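PDB 4WY9: putative MCP-type signal transduction protein from Campylobacter jejuni subsp. jejuni serotype O:2, which is the chemoreceptor Tlp1, whose periplasmic tandem-PAS domain probably senses chemical signals, perhaps indirectly, and passes them on to control chemotaxis. Local coordinates for residues A[137-141]-A[179-183]; A[147-153]-A[165-171]; A[212-218]-A[229-234]. One frame throughout, in Å; residues are numbered along the deposited sequence.

In the fold
After the long N-terminal helix 8-51, helix 132-140 opens contact 1, which closes 38 residues later on strand 179-188. Within that span lies contact 2, where 147-153 runs back against strand 163-173. Strands 163-173 and 179-188 are neighbours in one sheet, with a probable hydrogen bond from I170 N to I183 O (2.9 Å), and I137 packs on Y149 and P171. Contact 3 follows in series, closing a short loop at the edge of the five-stranded sheet, around the turn between strands 209-213 and 218-220. R152 and P153 of contact 2 touch N213, F217 and M218 and so join the two sheets, consistent with the tandem-PAS architecture, while contacts 1 and 3 stay about 12 Å apart at their nearest atoms.

Contact 1 (A[137-141]-A[179-183]); sequences ILKKA and VVGVI
V179, I137 and V182 carry most of this contact, in which the last turn of helix 132-140 covers one face of the antiparallel sheet in the first PDC sensor domain (Cache clan), against the start of strand 179-188. I137 and L138 are helical, and A141, whose N donates to I137 O (2.9 Å), is the first residue to leave helical angles. The CA atoms of L138 and V179 are 6.8 Å apart, those of I137 and V182 7.6 Å. V179 and V182 both point at the helix, although three positions apart, because V180 and G181 form a classic beta bulge opposite I172. I137, in the mt rotamer, reaches V182 CG1 with CD1 (3.8 Å) and V179 CG1 with CG2 (4.2 Å). L138, also mt, brings CD2 to 4.1 Å from V179 CG1, and A141 CB sits 4.0 Å from V179 CG2. I137 also packs on P171 of adjoining strand 163-173 and Y149 of strand 149-150 beyond; on the other face V180 and I183 meet helix 8-51.

Contact 2 (A[147-153]-A[165-171]); sequences KVYIGRP and AVNVAIP
V148 and V168, both with chi1 t, form the apolar centre, CG1 to CG1 at 3.6 Å. V148 CG2 also meets I170 CD1 at 4.0 Å, and I150, mt, continues the row with CG1 4.2 Å from V168 CG2 and CG2 4.1 Å from V166 CG2. V148, V168 and I170 rest on helix 8-51. Towards helix 132-140, Y149 (chi1 m) places CE1 3.9 Å from P171 CD and packs on I137; its hydroxyl is hydrogen-bonded to E145.

The backbones are extended and antiparallel, their end-to-end directions 161° apart. Y149 and A169 are a hydrogen-bonded pair (CA-CA 5.1 Å), with Y149 N to A169 O and A169 N to Y149 O both 2.9 Å; I150 and V168 are the adjacent non-hydrogen-bonded pair (CA-CA 4.6 Å). This is an edge of the antiparallel sheet in the first PDC sensor domain (Cache clan), with strand 179-188 on the far side of 163-173.

G151 N donates to N167 O at 2.9 Å; beyond it water 1 bridges the strands, donating to R152 O (2.8 Å) and accepting from N167 ND2 (3.2 Å). N167 OD1 is hydrogen-bonded to the hydroxyls of T186 and Y80. P153 CA makes a CA-H...O contact with A165 O (3.3 Å). At the polar edge, R152 NE and NH2 each donate to P153 O at 2.9 Å, and the guanidinium makes a cation-pi contact with F217.

Contact 3 (A[212-218]-A[229-234]); sequences LNSDGFM and KNLKDI
Three strong hydrogen bonds hold 212-218 to 229-234: N230 ND2 to D215 O at 2.8 Å, L231 N to G216 O at 2.9 Å and M218 N to K229 O at 2.9 Å. The last two flank a single backbone bridge between F217 and N230, whose CA atoms are 4.3 Å apart. N230 (chi1 t) is also the N-cap of helix 231-234, its OD1 accepting from K232 N at 3.0 Å, so one side chain both caps the helix and grips the turn. That type I turn, N213 to G216, joins strands 209-213 and 218-220 at the edge of the five-stranded sheet, and 229-234 with its short helix packs against it; G216 N to N213 O is 2.9 Å and F217 N to N213 OD1 3.0 Å. At G216 (phi 107°) a CB would clash with N230 OD1. K232 NZ reaches D215 O by a weak 3.4 Å bond and through water 3. Outward, N230 ND2 lies over one face of the F217 ring, 3.5 Å from CZ. M218 (mtm) sets CE 4.0 Å from L231 CB and 4.2 Å from I234 CG1, while L212 CD1 meets L231 CD2 at 3.9 Å. L231 packs on strand 277-286 and helix 241-249, and L212 pairs with A280.

Contact 1 (A[137-141]-A[179-183])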
loop_
_atom_site.group_PDB
_atom_site.type_symbol
_atom_site.label_atom_id
_atom_site.label_comp_id
_atom_site.label_asym_id
_atom_site.label_seq_id
_atom_site.Cartn_x
_atom_site.Cartn_y
_atom_site.Cartn_z
ATOM N N ILE A 137 9.014 -6.508 -11.501
ATOM C CA ILE A 137 8.232 -7.299 -12.449
ATOM C C ILE A 137 9.009 -7.462 -13.763
ATOM O O ILE A 137 9.113 -8.576 -14.288
ATOM C CB ILE A 137 6.857 -6.654 -12.695
ATOM C CG1 ILE A 137 5.967 -6.854 -11.486
ATOM C CG2 ILE A 137 6.183 -7.262 -13.922
ATOM C CD1 ILE A 137 4.700 -6.065 -11.450
ATOM N N LEU A 138 9.511 -6.364 -14.310
ATOM C CA LEU A 138 10.212 -6.431 -15.600
ATOM C C LEU A 138 11.388 -7.386 -15.512
ATOM O O LEU A 138 11.671 -8.118 -16.471
ATOM C CB LEU A 138 10.692 -5.048 -16.036
ATOM C CG LEU A 138 9.607 -4.022 -16.312
ATOM C CD1 LEU A 138 10.137 -2.780 -16.907
ATOM C CD2 LEU A 138 8.450 -4.534 -17.122
ATOM N N LYS A 139 12.084 -7.386 -14.373
ATOM C CA LYS A 139 13.277 -8.216 -14.209
ATOM C C LYS A 139 12.962 -9.680 -13.895
ATOM O O LYS A 139 13.698 -10.564 -14.342
ATOM C CB LYS A 139 14.168 -7.595 -13.096
ATOM C CG LYS A 139 15.414 -8.402 -12.728
ATOM C CD LYS A 139 16.466 -8.248 -13.789
ATOM C CE LYS A 139 17.678 -9.155 -13.547
ATOM N NZ LYS A 139 17.282 -10.598 -13.634
ATOM N N LYS A 140 11.920 -9.937 -13.088
ATOM C CA LYS A 140 11.737 -11.243 -12.474
ATOM C C LYS A 140 10.474 -11.999 -12.849
ATOM O O LYS A 140 10.405 -13.215 -12.667
ATOM C CB LYS A 140 11.754 -11.106 -10.938
ATOM C CG LYS A 140 12.943 -10.362 -10.402
ATOM C CD LYS A 140 13.047 -10.440 -8.924
ATOM C CE LYS A 140 11.889 -9.887 -8.193
ATOM N NZ LYS A 140 12.212 -9.869 -6.720
ATOM N N ALA A 141 9.451 -11.306 -13.334
ATOM C CA ALA A 141 8.175 -11.956 -13.531
ATOM C C ALA A 141 8.245 -13.004 -14.642
ATOM O O ALA A 141 8.858 -12.770 -15.687
ATOM C CB ALA A 141 7.065 -10.947 -13.822
ATOM N N VAL A 179 6.650 -10.615 -20.610
ATOM C CA VAL A 179 6.046 -9.470 -19.983
ATOM C C VAL A 179 5.946 -8.343 -21.003
ATOM O O VAL A 179 6.940 -7.948 -21.573
ATOM C CB VAL A 179 6.824 -8.993 -18.733
ATOM C CG1 VAL A 179 6.190 -7.740 -18.143
ATOM C CG2 VAL A 179 6.899 -10.071 -17.681
ATOM N N VAL A 180 4.745 -7.833 -21.209
ATOM C CA VAL A 180 4.541 -6.727 -22.126
ATOM C C VAL A 180 4.087 -5.488 -21.409
ATOM O O VAL A 180 4.006 -4.416 -21.993
ATOM C CB VAL A 180 3.522 -7.091 -23.250
ATOM C CG1 VAL A 180 4.073 -8.185 -24.164
ATOM C CG2 VAL A 180 2.156 -7.411 -22.722
ATOM N N GLY A 181 3.827 -5.580 -20.098
ATOM C CA GLY A 181 3.388 -4.431 -19.369
ATOM C C GLY A 181 3.090 -4.740 -17.924
ATOM O O GLY A 181 3.268 -5.882 -17.468
ATOM N N VAL A 182 2.600 -3.742 -17.203
ATOM C CA VAL A 182 2.302 -3.849 -15.780
ATOM C C VAL A 182 1.005 -3.118 -15.515
ATOM O O VAL A 182 0.867 -1.957 -15.928
ATOM C CB VAL A 182 3.415 -3.253 -14.904
ATOM C CG1 VAL A 182 3.009 -3.329 -13.415
ATOM C CG2 VAL A 182 4.746 -3.942 -15.138
ATOM N N ILE A 183 0.062 -3.766 -14.849
ATOM C CA ILE A 183 -1.149 -3.096 -14.379
ATOM C C ILE A 183 -1.042 -2.985 -12.859
ATOM O O ILE A 183 -0.790 -3.985 -12.168
ATOM C CB ILE A 183 -2.438 -3.827 -14.836
ATOM C CG1 ILE A 183 -3.697 -3.083 -14.418
ATOM C CG2 ILE A 183 -2.468 -5.285 -14.341
ATOM C CD1 ILE A 183 -3.988 -1.856 -15.199
#

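Contact 2 (A[147-153]-A[165-171])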
loop_
_atom_site.group_PDB
_atom_site.type_symbol
_atom_site.label_atom_id
_atom_site.label_comp_id
_atom_site.label_asym_id
_atom_site.label_seq_id
_atom_site.Cartn_x
_atom_site.Cartn_y
_atom_site.Cartn_z
ATOM N N LYS A 147 1.771 -14.270 -8.988
ATOM C CA LYS A 147 2.336 -13.387 -7.998
ATOM C C LYS A 147 1.767 -11.989 -8.090
ATOM O O LYS A 147 1.527 -11.479 -9.170
ATOM C CB LYS A 147 3.874 -13.315 -8.121
ATOM C CG LYS A 147 4.625 -14.587 -7.784
ATOM C CD LYS A 147 6.124 -14.354 -7.839
ATOM C CE LYS A 147 6.938 -15.558 -7.458
ATOM N NZ LYS A 147 8.360 -15.205 -7.484
ATOM N N VAL A 148 1.636 -11.337 -6.941
ATOM C CA VAL A 148 1.314 -9.933 -6.862
ATOM C C VAL A 148 2.500 -9.239 -6.248
ATOM O O VAL A 148 3.049 -9.723 -5.250
ATOM C CB VAL A 148 0.045 -9.685 -6.025
ATOM C CG1 VAL A 148 -0.291 -8.215 -5.986
ATOM C CG2 VAL A 148 -1.121 -10.518 -6.561
ATOM N N TYR A 149 2.917 -8.106 -6.816
ATOM C CA TYR A 149 4.095 -7.379 -6.353
ATOM C C TYR A 149 3.641 -6.194 -5.524
ATOM O O TYR A 149 2.892 -5.348 -5.992
ATOM C CB TYR A 149 4.937 -6.964 -7.546
ATOM C CG TYR A 149 5.507 -8.121 -8.294
ATOM C CD1 TYR A 149 4.685 -8.945 -9.100
ATOM C CD2 TYR A 149 6.849 -8.474 -8.210
ATOM C CE1 TYR A 149 5.185 -10.011 -9.775
ATOM C CE2 TYR A 149 7.345 -9.555 -8.909
ATOM C CZ TYR A 149 6.518 -10.346 -9.679
ATOM O OH TYR A 149 7.022 -11.425 -10.372
ATOM N N ILE A 150 4.095 -6.143 -4.270
ATOM C CA ILE A 150 3.659 -5.118 -3.338
ATOM C C ILE A 150 4.855 -4.381 -2.770
ATOM O O ILE A 150 5.818 -5.014 -2.313
ATOM C CB ILE A 150 2.812 -5.711 -2.212
ATOM C CG1 ILE A 150 1.568 -6.389 -2.833
ATOM C CG2 ILE A 150 2.368 -4.646 -1.205
ATOM C CD1 ILE A 150 0.633 -6.976 -1.861
ATOM N N GLY A 151 4.834 -3.064 -2.848
ATOM C CA GLY A 151 5.953 -2.262 -2.420
ATOM C C GLY A 151 6.010 -1.955 -0.953
ATOM O O GLY A 151 5.187 -2.431 -0.173
ATOM N N ARG A 152 7.004 -1.161 -0.559
ATOM C CA ARG A 152 7.088 -0.590 0.777
ATOM C C ARG A 152 6.439 0.804 0.717
ATOM O O ARG A 152 6.197 1.340 -0.382
ATOM C CB ARG A 152 8.524 -0.560 1.263
ATOM C CG ARG A 152 9.498 0.143 0.324
ATOM C CD ARG A 152 10.634 0.806 1.088
ATOM N NE ARG A 152 10.094 1.935 1.847
ATOM C CZ ARG A 152 10.815 2.751 2.585
ATOM N NH1 ARG A 152 12.127 2.531 2.710
ATOM N NH2 ARG A 152 10.186 3.717 3.271
ATOM N N PRO A 153 6.201 1.441 1.870
ATOM C CA PRO A 153 5.690 2.801 1.836
ATOM C C PRO A 153 6.690 3.751 1.203
ATOM O O PRO A 153 7.873 3.716 1.546
ATOM C CB PRO A 153 5.443 3.128 3.317
ATOM C CG PRO A 153 5.255 1.795 3.940
ATOM C CD PRO A 153 6.242 0.928 3.254
ATOM N N ALA A 165 2.435 6.469 0.056
ATOM C CA ALA A 165 1.739 5.491 -0.751
ATOM C C ALA A 165 2.324 4.108 -0.661
ATOM O O ALA A 165 3.479 3.921 -0.308
ATOM C CB ALA A 165 1.762 5.930 -2.188
ATOM N N VAL A 166 1.518 3.115 -1.055
ATOM C CA VAL A 166 2.036 1.798 -1.365
ATOM C C VAL A 166 1.461 1.351 -2.711
ATOM O O VAL A 166 0.318 1.677 -3.045
ATOM C CB VAL A 166 1.733 0.770 -0.265
ATOM C CG1 VAL A 166 0.209 0.585 -0.050
ATOM C CG2 VAL A 166 2.390 -0.561 -0.560
ATOM N N ASN A 167 2.267 0.620 -3.467
ATOM C CA ASN A 167 1.870 0.167 -4.776
ATOM C C ASN A 167 1.682 -1.331 -4.834
ATOM O O ASN A 167 2.410 -2.086 -4.198
ATOM C CB ASN A 167 2.882 0.609 -5.818
ATOM C CG ASN A 167 2.839 2.086 -6.047
ATOM O OD1 ASN A 167 2.059 2.561 -6.881
ATOM N ND2 ASN A 167 3.601 2.823 -5.273
ATOM N N VAL A 168 0.712 -1.743 -5.647
ATOM C CA VAL A 168 0.353 -3.124 -5.866
ATOM C C VAL A 168 0.336 -3.302 -7.371
ATOM O O VAL A 168 -0.304 -2.492 -8.041
ATOM C CB VAL A 168 -1.003 -3.461 -5.263
ATOM C CG1 VAL A 168 -1.404 -4.866 -5.542
ATOM C CG2 VAL A 168 -0.971 -3.221 -3.703
ATOM N N ALA A 169 1.023 -4.302 -7.900
ATOM C CA ALA A 169 1.141 -4.437 -9.354
ATOM C C ALA A 169 1.306 -5.864 -9.813
ATOM O O ALA A 169 1.815 -6.726 -9.079
ATOM C CB ALA A 169 2.315 -3.582 -9.852
ATOM N N ILE A 170 0.864 -6.125 -11.041
ATOM C CA ILE A 170 0.890 -7.459 -11.638
ATOM C C ILE A 170 1.326 -7.348 -13.098
ATOM O O ILE A 170 0.885 -6.427 -13.809
ATOM C CB ILE A 170 -0.495 -8.132 -11.547
ATOM C CG1 ILE A 170 -0.978 -8.193 -10.097
ATOM C CG2 ILE A 170 -0.512 -9.510 -12.160
ATOM C CD1 ILE A 170 -2.367 -8.759 -9.945
ATOM N N PRO A 171 2.185 -8.266 -13.577
ATOM C CA PRO A 171 2.567 -8.295 -15.012
ATOM C C PRO A 171 1.419 -8.660 -15.919
ATOM O O PRO A 171 0.499 -9.372 -15.507
ATOM C CB PRO A 171 3.635 -9.377 -15.070
ATOM C CG PRO A 171 3.328 -10.263 -13.902
ATOM C CD PRO A 171 2.873 -9.311 -12.822
HETATM O O HOH W 1 5.087 1.154 -2.988
#

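Contact 3 (A[212-218]-A[229-234])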
loop_
_atom_site.group_PDB
_atom_site.type_symbol
_atom_site.label_atom_id
_atom_site.label_comp_id
_atom_site.label_asym_id
_atom_site.label_seq_id
_atom_site.Cartn_x
_atom_site.Cartn_y
_atom_site.Cartn_z
ATOM N N LEU A 212 3.014 -0.304 9.886
ATOM C CA LEU A 212 4.351 -0.427 9.336
ATOM C C LEU A 212 4.515 -1.766 8.673
ATOM O O LEU A 212 3.757 -2.711 8.948
ATOM C CB LEU A 212 5.407 -0.159 10.394
ATOM C CG LEU A 212 5.707 -1.075 11.541
ATOM C CD1 LEU A 212 6.821 -0.527 12.404
ATOM C CD2 LEU A 212 4.502 -1.371 12.428
ATOM N N ASN A 213 5.501 -1.900 7.785
ATOM C CA ASN A 213 5.734 -3.230 7.229
ATOM C C ASN A 213 6.660 -4.019 8.164
ATOM O O ASN A 213 7.181 -3.465 9.151
ATOM C CB ASN A 213 6.210 -3.179 5.762
ATOM C CG ASN A 213 7.609 -2.661 5.562
ATOM O OD1 ASN A 213 8.374 -2.480 6.486
ATOM N ND2 ASN A 213 7.966 -2.494 4.287
ATOM N N SER A 214 6.870 -5.298 7.902
ATOM C CA SER A 214 7.596 -6.132 8.850
ATOM C C SER A 214 9.076 -5.714 8.948
ATOM O O SER A 214 9.734 -6.017 9.934
ATOM C CB SER A 214 7.491 -7.614 8.464
ATOM O OG SER A 214 8.081 -7.877 7.210
ATOM N N ASP A 215 9.589 -5.035 7.919
ATOM C CA ASP A 215 10.942 -4.518 7.938
ATOM C C ASP A 215 11.099 -3.300 8.838
ATOM O O ASP A 215 12.213 -2.897 9.148
ATOM C CB ASP A 215 11.433 -4.196 6.512
ATOM C CG ASP A 215 11.562 -5.422 5.644
ATOM O OD1 ASP A 215 12.100 -6.433 6.140
ATOM O OD2 ASP A 215 11.138 -5.384 4.469
ATOM N N GLY A 216 9.968 -2.716 9.265
ATOM C CA GLY A 216 9.998 -1.573 10.144
ATOM C C GLY A 216 9.640 -0.240 9.526
ATOM O O GLY A 216 9.584 0.769 10.242
ATOM N N PHE A 217 9.397 -0.191 8.207
ATOM C CA PHE A 217 9.116 1.058 7.544
ATOM C C PHE A 217 7.691 1.509 7.778
ATOM O O PHE A 217 6.741 0.776 7.490
ATOM C CB PHE A 217 9.431 0.950 6.048
ATOM C CG PHE A 217 10.862 0.747 5.757
ATOM C CD1 PHE A 217 11.790 1.782 5.943
ATOM C CD2 PHE A 217 11.322 -0.482 5.334
ATOM C CE1 PHE A 217 13.120 1.568 5.684
ATOM C CE2 PHE A 217 12.683 -0.697 5.075
ATOM C CZ PHE A 217 13.570 0.317 5.266
ATOM N N MET A 218 7.531 2.715 8.307
ATOM C CA MET A 218 6.246 3.198 8.725
ATOM C C MET A 218 5.427 3.819 7.588
ATOM O O MET A 218 5.905 4.665 6.852
ATOM C CB MET A 218 6.399 4.178 9.862
ATOM C CG MET A 218 6.860 3.476 11.151
ATOM S SD MET A 218 7.146 4.604 12.521
ATOM C CE MET A 218 8.728 5.283 12.053
ATOM N N LYS A 229 9.991 6.436 7.558
ATOM C CA LYS A 229 11.196 6.065 8.257
ATOM C C LYS A 229 11.092 4.673 8.837
ATOM O O LYS A 229 9.989 4.132 8.999
ATOM C CB LYS A 229 11.552 7.115 9.327
ATOM C CG LYS A 229 11.781 8.503 8.713
ATOM C CD LYS A 229 12.195 9.542 9.739
ATOM C CE LYS A 229 12.624 10.858 9.057
ATOM N NZ LYS A 229 11.602 11.359 8.104
ATOM N N ASN A 230 12.238 4.093 9.177
ATOM C CA ASN A 230 12.248 2.823 9.870
ATOM C C ASN A 230 12.200 3.044 11.360
ATOM O O ASN A 230 13.053 3.737 11.930
ATOM C CB ASN A 230 13.468 1.994 9.475
ATOM C CG ASN A 230 13.289 0.535 9.765
ATOM O OD1 ASN A 230 13.075 0.146 10.921
ATOM N ND2 ASN A 230 13.212 -0.266 8.733
ATOM N N LEU A 231 11.194 2.470 12.014
ATOM C CA LEU A 231 11.000 2.664 13.452
ATOM C C LEU A 231 12.236 2.226 14.220
ATOM O O LEU A 231 12.606 2.824 15.238
ATOM C CB LEU A 231 9.742 1.917 13.910
ATOM C CG LEU A 231 9.405 2.022 15.402
ATOM C CD1 LEU A 231 9.296 3.461 15.830
ATOM C CD2 LEU A 231 8.112 1.290 15.641
ATOM N N LYS A 232 12.922 1.202 13.722
ATOM C CA LYS A 232 14.111 0.695 14.420
ATOM C C LYS A 232 15.259 1.701 14.417
ATOM O O LYS A 232 16.077 1.706 15.318
ATOM C CB LYS A 232 14.547 -0.643 13.831
ATOM C CG LYS A 232 13.439 -1.670 13.840
ATOM C CD LYS A 232 13.888 -3.047 13.384
ATOM C CE LYS A 232 14.210 -3.042 11.891
ATOM N NZ LYS A 232 14.183 -4.460 11.387
ATOM N N ASP A 233 15.328 2.527 13.378
ATOM C CA ASP A 233 16.365 3.539 13.284
ATOM C C ASP A 233 16.121 4.727 14.191
ATOM O O ASP A 233 17.058 5.339 14.711
ATOM C CB ASP A 233 16.501 4.041 11.848
ATOM C CG ASP A 233 16.980 2.997 10.888
ATOM O OD1 ASP A 233 17.709 2.073 11.300
ATOM O OD2 ASP A 233 16.631 3.112 9.685
ATOM N N ILE A 234 14.848 5.127 14.302
ATOM C CA ILE A 234 14.511 6.330 15.040
ATOM C C ILE A 234 14.232 6.069 16.503
ATOM O O ILE A 234 14.210 6.996 17.304
ATOM C CB ILE A 234 13.364 7.094 14.360
ATOM C CG1 ILE A 234 12.115 6.281 14.354
ATOM C CG2 ILE A 234 13.756 7.482 12.904
ATOM C CD1 ILE A 234 11.122 6.750 15.324
HETATM O O HOH W 2 11.475 -5.017 11.814
HETATM O O HOH W 3 15.257 -3.829 8.801
#